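Local coordinates for microcin B17-processing protein McbD (Escherichia coli str. K-12 substr. MG1655, PDB 6GRH) that takes part in processing the inactive microcin B17 precursor McbA into the active peptide antibiotic, as a cytoplasmic protein of the YcaO family, at residues A91-S96 with D101-H106; G163-F168 with N329-I334. The protein carries 1 engineered substitution. All blocks are in the same frame, centred on the assembly; numbering follows the deposited sequence.

Contact 1: A91-S96 with D101-H106; sequences AFFQIS and DEIITH
Ile103 reaches from helix 100-105 to helix 82-95 and meets Phe92 and Phe93. Its CB points at that helix and splits into two branches. CG2 of Ile103, the shorter branch, lies 4.0 Å from CB of Phe92 and also comes near CD2 of the Phe92 ring, which it approaches obliquely. CG1 sits anti to the carbonyl carbon (chi1 -67°) and carries the longer branch past CB of Phe92. CD1 then ends against the helix backbone. CD1 of Ile103 is 3.6 Å from C of Phe92 and 3.3 Å from N of Phe93, so the methyl presses on the peptide link between the two phenylalanines. CD1 of Ile103 is also 3.9 Å from CB of Phe93. The same methyl lies at the edge of the Phe93 ring, near the ring plane. The far end of Phe92 leads away from Ile103, and its ring meets Phe108 of strand 108-115. Phe93 makes a cation-pi contact with Arg100. Leu76 of helix 76-79 touches both Phe92 and Ile103 and so adds a third helix to this cluster. Two consecutive helices, 82-95 and 100-105, are thus joined by a short loop and packed through one isoleucine, within the YcaO family region.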
# COMPACT_ATOMS: atom_id res chain seq x y z
N ALA E 91 -6.73 -24.17 -60.44
CA ALA E 91 -7.54 -23.79 -59.28
C ALA E 91 -8.51 -22.66 -59.64
O ALA E 91 -9.72 -22.80 -59.45
CB ALA E 91 -6.67 -23.39 -58.09
N PHE E 92 -7.98 -21.56 -60.17
CA PHE E 92 -8.80 -20.40 -60.54
C PHE E 92 -9.86 -20.72 -61.60
O PHE E 92 -10.98 -20.22 -61.54
CB PHE E 92 -7.94 -19.23 -61.04
CG PHE E 92 -7.16 -18.50 -59.97
CD1 PHE E 92 -7.76 -18.10 -58.78
CD2 PHE E 92 -5.83 -18.17 -60.18
CE1 PHE E 92 -7.02 -17.42 -57.81
CE2 PHE E 92 -5.09 -17.49 -59.22
CZ PHE E 92 -5.70 -17.12 -58.04
N PHE E 93 -9.51 -21.58 -62.56
CA PHE E 93 -10.48 -22.00 -63.59
C PHE E 93 -11.74 -22.66 -63.01
O PHE E 93 -12.81 -22.51 -63.57
CB PHE E 93 -9.82 -22.93 -64.60
CG PHE E 93 -10.65 -23.18 -65.83
CD1 PHE E 93 -10.79 -22.20 -66.80
CD2 PHE E 93 -11.29 -24.41 -66.02
CE1 PHE E 93 -11.55 -22.42 -67.93
CE2 PHE E 93 -12.05 -24.64 -67.16
CZ PHE E 93 -12.18 -23.65 -68.12
N GLN E 94 -11.64 -23.33 -61.85
CA GLN E 94 -12.83 -23.90 -61.19
C GLN E 94 -13.59 -22.91 -60.30
O GLN E 94 -14.76 -23.10 -59.99
CB GLN E 94 -12.43 -25.05 -60.29
CG GLN E 94 -11.70 -26.17 -60.98
CD GLN E 94 -11.24 -27.19 -59.97
OE1 GLN E 94 -12.04 -27.76 -59.22
NE2 GLN E 94 -9.93 -27.41 -59.92
N ILE E 95 -12.91 -21.87 -59.87
CA ILE E 95 -13.44 -20.96 -58.85
C ILE E 95 -14.38 -19.92 -59.47
O ILE E 95 -15.47 -19.69 -58.95
CB ILE E 95 -12.28 -20.38 -58.02
CG1 ILE E 95 -11.64 -21.54 -57.22
CG2 ILE E 95 -12.75 -19.29 -57.07
CD1 ILE E 95 -10.36 -21.21 -56.50
N SER E 96 -13.98 -19.31 -60.59
CA SER E 96 -14.87 -18.42 -61.36
C SER E 96 -15.32 -19.11 -62.65
O SER E 96 -14.85 -20.20 -62.97
CB SER E 96 -14.15 -17.11 -61.69
OG SER E 96 -13.20 -17.28 -62.74
N ASP E 101 -7.65 -18.41 -70.69
CA ASP E 101 -7.04 -17.26 -71.38
C ASP E 101 -7.13 -16.01 -70.50
O ASP E 101 -6.12 -15.30 -70.34
CB ASP E 101 -7.70 -17.00 -72.75
CG ASP E 101 -6.69 -16.62 -73.84
OD1 ASP E 101 -5.61 -16.06 -73.53
OD2 ASP E 101 -6.99 -16.86 -75.04
N GLU E 102 -8.31 -15.75 -69.93
CA GLU E 102 -8.47 -14.59 -69.07
C GLU E 102 -7.62 -14.74 -67.80
O GLU E 102 -7.02 -13.77 -67.38
CB GLU E 102 -9.93 -14.29 -68.70
CG GLU E 102 -10.07 -13.00 -67.88
CD GLU E 102 -11.48 -12.42 -67.78
OE1 GLU E 102 -12.36 -12.78 -68.60
OE2 GLU E 102 -11.70 -11.58 -66.87
N ILE E 103 -7.56 -15.95 -67.24
CA ILE E 103 -6.76 -16.21 -66.03
C ILE E 103 -5.27 -16.01 -66.29
O ILE E 103 -4.60 -15.38 -65.46
CB ILE E 103 -7.02 -17.61 -65.45
CG1 ILE E 103 -8.44 -17.70 -64.90
CG2 ILE E 103 -6.01 -17.94 -64.34
CD1 ILE E 103 -8.96 -19.11 -64.72
N ILE E 104 -4.73 -16.53 -67.40
CA ILE E 104 -3.28 -16.41 -67.59
C ILE E 104 -2.80 -15.03 -68.04
O ILE E 104 -1.62 -14.74 -67.90
CB ILE E 104 -2.64 -17.55 -68.43
CG1 ILE E 104 -3.01 -17.48 -69.92
CG2 ILE E 104 -2.96 -18.91 -67.81
CD1 ILE E 104 -2.27 -18.50 -70.76
N THR E 105 -3.70 -14.17 -68.55
CA THR E 105 -3.30 -12.82 -68.96
C THR E 105 -3.59 -11.75 -67.91
O THR E 105 -3.10 -10.63 -68.03
CB THR E 105 -3.93 -12.39 -70.30
OG1 THR E 105 -5.35 -12.31 -70.17
CG2 THR E 105 -3.57 -13.37 -71.42
N HIS E 106 -4.37 -12.08 -66.88
CA HIS E 106 -4.69 -11.10 -65.86
C HIS E 106 -3.46 -10.80 -64.98
O HIS E 106 -2.71 -11.71 -64.60
CB HIS E 106 -5.86 -11.59 -64.99
CG HIS E 106 -6.31 -10.58 -63.98
ND1 HIS E 106 -6.98 -9.43 -64.33
CD2 HIS E 106 -6.16 -10.53 -62.63
CE1 HIS E 106 -7.24 -8.72 -63.24
NE2 HIS E 106 -6.75 -9.37 -62.20

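Contact 2: G163-F168 with N329-I334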
# COMPACT_ATOMS: atom_id res chain seq x y z
N GLY E 163 3.01 -23.63 -36.93
CA GLY E 163 1.63 -23.27 -36.64
C GLY E 163 0.76 -23.28 -37.89
O GLY E 163 -0.37 -23.76 -37.87
N SER E 164 1.28 -22.74 -38.99
CA SER E 164 0.57 -22.73 -40.27
C SER E 164 0.36 -24.16 -40.79
O SER E 164 -0.72 -24.51 -41.24
CB SER E 164 1.30 -21.88 -41.29
OG SER E 164 1.06 -20.51 -41.02
N LEU E 165 1.41 -24.97 -40.73
CA LEU E 165 1.32 -26.39 -41.12
C LEU E 165 0.25 -27.15 -40.34
O LEU E 165 -0.47 -27.97 -40.93
CB LEU E 165 2.64 -27.11 -40.91
CG LEU E 165 3.67 -27.06 -42.03
CD1 LEU E 165 4.97 -27.69 -41.54
CD2 LEU E 165 3.16 -27.78 -43.27
N CYS E 166 0.19 -26.92 -39.03
CA CYS E 166 -0.79 -27.57 -38.17
C CYS E 166 -2.20 -27.18 -38.59
O CYS E 166 -3.06 -28.04 -38.79
CB CYS E 166 -0.53 -27.28 -36.69
SG CYS E 166 0.92 -28.18 -36.05
N GLU E 167 -2.43 -25.89 -38.78
CA GLU E 167 -3.74 -25.45 -39.23
C GLU E 167 -4.10 -25.98 -40.61
O GLU E 167 -5.23 -26.37 -40.82
CB GLU E 167 -3.84 -23.92 -39.23
CG GLU E 167 -5.28 -23.48 -39.34
CD GLU E 167 -5.46 -22.07 -38.86
OE1 GLU E 167 -5.38 -21.87 -37.62
OE2 GLU E 167 -5.66 -21.18 -39.72
N PHE E 168 -3.13 -25.98 -41.53
CA PHE E 168 -3.32 -26.55 -42.89
C PHE E 168 -3.74 -28.01 -42.80
O PHE E 168 -4.71 -28.41 -43.43
CB PHE E 168 -2.01 -26.42 -43.68
CG PHE E 168 -2.06 -26.96 -45.09
CD1 PHE E 168 -2.58 -26.20 -46.13
CD2 PHE E 168 -1.55 -28.22 -45.38
CE1 PHE E 168 -2.60 -26.67 -47.43
CE2 PHE E 168 -1.58 -28.71 -46.69
CZ PHE E 168 -2.10 -27.92 -47.71
N ASN E 329 7.88 -34.65 -46.31
CA ASN E 329 7.97 -35.69 -47.35
C ASN E 329 6.57 -36.13 -47.76
O ASN E 329 6.27 -36.21 -48.95
CB ASN E 329 8.80 -36.92 -46.89
CG ASN E 329 10.31 -36.65 -46.87
OD1 ASN E 329 10.78 -35.56 -47.25
ND2 ASN E 329 11.06 -37.63 -46.44
N TYR E 330 5.71 -36.40 -46.79
CA TYR E 330 4.35 -36.81 -47.08
C TYR E 330 3.65 -35.77 -47.98
O TYR E 330 3.07 -36.11 -49.01
CB TYR E 330 3.57 -37.01 -45.79
CG TYR E 330 2.08 -37.16 -46.01
CD1 TYR E 330 1.53 -38.39 -46.42
CD2 TYR E 330 1.22 -36.07 -45.83
CE1 TYR E 330 0.17 -38.52 -46.62
CE2 TYR E 330 -0.14 -36.19 -46.04
CZ TYR E 330 -0.66 -37.41 -46.44
OH TYR E 330 -2.02 -37.52 -46.63
N LEU E 331 3.71 -34.50 -47.59
CA LEU E 331 3.04 -33.44 -48.37
C LEU E 331 3.62 -33.31 -49.77
O LEU E 331 2.86 -33.18 -50.74
CB LEU E 331 3.12 -32.09 -47.65
CG LEU E 331 2.20 -32.00 -46.43
CD1 LEU E 331 2.49 -30.76 -45.60
CD2 LEU E 331 0.73 -32.08 -46.82
N GLN E 332 4.94 -33.36 -49.88
CA GLN E 332 5.61 -33.23 -51.18
C GLN E 332 5.25 -34.34 -52.15
O GLN E 332 5.22 -34.09 -53.35
CB GLN E 332 7.13 -33.14 -51.03
CG GLN E 332 7.81 -32.64 -52.30
CD GLN E 332 9.28 -32.35 -52.13
OE1 GLN E 332 9.91 -32.77 -51.15
NE2 GLN E 332 9.85 -31.61 -53.09
N GLN E 333 4.98 -35.54 -51.64
CA GLN E 333 4.54 -36.68 -52.47
C GLN E 333 3.18 -36.40 -53.11
O GLN E 333 2.93 -36.80 -54.24
CB GLN E 333 4.48 -37.99 -51.66
CG GLN E 333 5.83 -38.65 -51.45
N ILE E 334 2.32 -35.68 -52.40
CA ILE E 334 1.04 -35.25 -52.94
C ILE E 334 1.25 -34.11 -53.95
O ILE E 334 0.68 -34.14 -55.02
CB ILE E 334 0.05 -34.86 -51.82
CG1 ILE E 334 -0.25 -36.09 -50.93
CG2 ILE E 334 -1.25 -34.28 -52.41
CD1 ILE E 334 -0.81 -35.76 -49.56
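Leu331 of helix 327-334 meets Leu165 and Phe168 of helix 157-180, which lie one turn apart. Its two methyl groups divide the work. CD1 of Leu331 lies 3.8 Å from CD2 of Leu165. CD2 of Leu331 lies 4.1 Å from CE2 of Phe168 and comes to the edge of that ring, near its plane, not over a face. Phe168 has CG anti to the backbone N (chi1 -180°), which lets the ring edge meet Leu331. Leu331 has CG anti to its own carbonyl carbon (chi1 -73°), which places its two methyls against Leu165 and Phe168. In both pairs the side chains run past each other in opposite directions.

The tight part is confined to these branch ends. The backbones stay well apart: the nearest CA atoms, those of Leu165 and Leu331, are 10.3 Å from each other. Phe168 and Leu331 are buried, and Leu165 is partly exposed. Ile357 of strand 350-358 touches Leu165 and Phe168, while Phe362 meets the Phe168 ring edge to face. The looser side belongs to helix 327-334, where Asn329 and Gln333 are exposed and take no part. Tyr330 turns to a different neighbour, and its OH hydrogen-bonds to O of Pro219.

The contact joins long helix 157-180, which also packs on strand 350-358, to the short helix just before strand 339-347. All the touching atoms are carbon, and the two segments together bury just 103 Å². This chemistry is consistent with van der Waals contact and the hydrophobic effect, without the directional pull of polar groups.

In the fold
From the N terminus, the chain first passes strands 4-5 to 41-45 and helix 47-66. Contact 1 then closes a very short loop, with four residues between its segments, joining helix 82-95 to helix 100-105. Contact 2 opens later, on helix 157-180, and closes a far longer loop of 160 residues. That loop includes the mixed sheet, from strand 182-187 to strand 307-308, and helix 251-275. The two contacts are in series and neither nest nor cross. The centres of contact 1 and contact 2 are about 25 Å apart. Contact 1 is local and lies farther from the chain centre. Contact 2 brings helix 327-334, which leads into strand 339-347, against helix 157-180.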